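Local structure of probable copper-exporting P-type ATPase A (Archaeoglobus fulgidus, 3FRY) at residues A[35-39]-A[40-44]. The protein probably exports copper ions across the cell membrane at the expense of ATP, with this C-terminal domain serving as one of its metal-binding modules. Sequence-based numbering, arbitrary orientation.
Sequences EKVDL and NEAVV
Asp38 holds Asn40 and Glu41 at the tight end of this hairpin through one carboxylate oxygen. Asp38 OD1 accepts from Glu41 N at 2.8 Å, nearly end-on. Asn40 N reaches the same Asp38 OD1 at 3.0 Å, on the anti side and out of the carboxylate plane. The carboxylate meets these amides because CG sits between the backbone N and carbonyl carbon (chi1 53°), folding the short side chain over the turn. An aspartate suits this place: its length lets OD1 gather two amide hydrogens, while Asp38 N bonds to Glu41 O across the strands.

Farther along, Val37 and Ala42 form a non-hydrogen-bonded pair, CG2 of Val37 lying 4.4 Å from CB of Ala42. These small apolar groups fit the face that packs on helix 20-29, against Val20 and Leu27. Lys36 and Val43 are the hydrogen-bonded pair, with Lys36 O receiving Val43 N almost straight at 2.6 Å; beta-branched Val43 favours the extended strand. At this same pair lies a classic beta bulge, in which Glu35 N and Lys36 N share Val43 O. The hairpin belongs to a heavy-metal-associated domain, and residues 41-44 also pair antiparallel with a strand of the second subunit, consistent with the domain swap.

On the opposite face, that of Lys36 and Val43, packing is looser, and long, charged Lys36 suits its exposed position. Its NZ stays 4.3 Å from Glu41 OE2, beyond a salt bridge, yet may partly offset repulsion between the Glu41 and Asp38 carboxylates.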
loop_
_atom_site.group_PDB
_atom_site.type_symbol
_atom_site.label_atom_id
_atom_site.label_comp_id
_atom_site.label_asym_id
_atom_site.label_seq_id
_atom_site.Cartn_x
_atom_site.Cartn_y
_atom_site.Cartn_z
ATOM N N GLU A 35 11.674 -14.607 7.544
ATOM C CA GLU A 35 11.930 -13.888 8.788
ATOM C C GLU A 35 10.838 -12.839 8.952
ATOM O O GLU A 35 10.344 -12.599 10.048
ATOM C CB GLU A 35 13.281 -13.170 8.731
ATOM C CG GLU A 35 14.407 -13.938 8.054
ATOM C CD GLU A 35 15.220 -14.790 9.006
ATOM O OE1 GLU A 35 14.650 -15.723 9.614
ATOM O OE2 GLU A 35 16.439 -14.523 9.141
ATOM N N LYS A 36 10.467 -12.213 7.843
ATOM C CA LYS A 36 9.449 -11.179 7.877
ATOM C C LYS A 36 8.855 -10.909 6.505
ATOM O O LYS A 36 9.553 -10.948 5.486
ATOM C CB LYS A 36 10.058 -9.885 8.435
ATOM C CG LYS A 36 9.147 -8.672 8.378
ATOM C CD LYS A 36 9.864 -7.445 8.914
ATOM C CE LYS A 36 9.029 -6.187 8.731
ATOM N NZ LYS A 36 9.697 -4.992 9.320
ATOM N N VAL A 37 7.554 -10.649 6.485
ATOM C CA VAL A 37 6.861 -10.326 5.251
ATOM C C VAL A 37 5.757 -9.327 5.565
ATOM O O VAL A 37 5.013 -9.498 6.531
ATOM C CB VAL A 37 6.236 -11.577 4.585
ATOM C CG1 VAL A 37 5.244 -12.237 5.534
ATOM C CG2 VAL A 37 5.541 -11.180 3.281
ATOM N N ASP A 38 5.695 -8.262 4.770
ATOM C CA ASP A 38 4.662 -7.239 4.900
ATOM C C ASP A 38 4.254 -6.836 3.487
ATOM O O ASP A 38 4.625 -7.510 2.521
ATOM C CB ASP A 38 5.141 -6.014 5.705
ATOM C CG ASP A 38 6.434 -5.410 5.174
ATOM O OD1 ASP A 38 6.631 -5.350 3.941
ATOM O OD2 ASP A 38 7.254 -4.976 6.011
ATOM N N LEU A 39 3.507 -5.746 3.351
ATOM C CA LEU A 39 3.041 -5.321 2.031
ATOM C C LEU A 39 4.125 -5.011 0.995
ATOM O O LEU A 39 3.936 -5.246 -0.204
ATOM C CB LEU A 39 2.137 -4.091 2.158
ATOM C CG LEU A 39 0.874 -4.204 3.018
ATOM C CD1 LEU A 39 0.101 -2.891 2.938
ATOM C CD2 LEU A 39 0.011 -5.362 2.534
ATOM N N ASN A 40 5.258 -4.492 1.455
ATOM C CA ASN A 40 6.325 -4.094 0.548
ATOM C C ASN A 40 7.548 -4.980 0.444
ATOM O O ASN A 40 8.328 -4.833 -0.494
ATOM C CB ASN A 40 6.791 -2.686 0.911
ATOM C CG ASN A 40 5.651 -1.711 0.986
ATOM O OD1 ASN A 40 4.867 -1.592 0.044
ATOM N ND2 ASN A 40 5.542 -1.006 2.107
ATOM N N GLU A 41 7.734 -5.891 1.388
ATOM C CA GLU A 41 8.923 -6.723 1.334
ATOM C C GLU A 41 8.822 -8.052 2.044
ATOM O O GLU A 41 7.987 -8.257 2.926
ATOM C CB GLU A 41 10.121 -5.965 1.925
ATOM C CG GLU A 41 9.878 -5.460 3.346
ATOM C CD GLU A 41 11.155 -5.081 4.091
ATOM O OE1 GLU A 41 12.082 -4.518 3.469
ATOM O OE2 GLU A 41 11.222 -5.335 5.312
ATOM N N ALA A 42 9.708 -8.949 1.642
ATOM C CA ALA A 42 9.815 -10.258 2.247
ATOM C C ALA A 42 11.294 -10.385 2.591
ATOM O O ALA A 42 12.161 -10.190 1.735
ATOM C CB ALA A 42 9.402 -11.337 1.267
ATOM N N VAL A 43 11.581 -10.662 3.856
ATOM C CA VAL A 43 12.953 -10.829 4.296
ATOM C C VAL A 43 13.061 -12.297 4.649
ATOM O O VAL A 43 12.276 -12.806 5.449
ATOM C CB VAL A 43 13.256 -9.946 5.531
ATOM C CG1 VAL A 43 14.705 -10.131 5.977
ATOM C CG2 VAL A 43 12.998 -8.479 5.180
ATOM N N VAL A 44 14.007 -12.987 4.024
ATOM C CA VAL A 44 14.180 -14.410 4.280
ATOM C C VAL A 44 15.624 -14.807 4.465
ATOM O O VAL A 44 16.544 -14.047 4.153
ATOM C CB VAL A 44 13.645 -15.285 3.108
ATOM C CG1 VAL A 44 12.226 -14.872 2.731
ATOM C CG2 VAL A 44 14.583 -15.173 1.904
#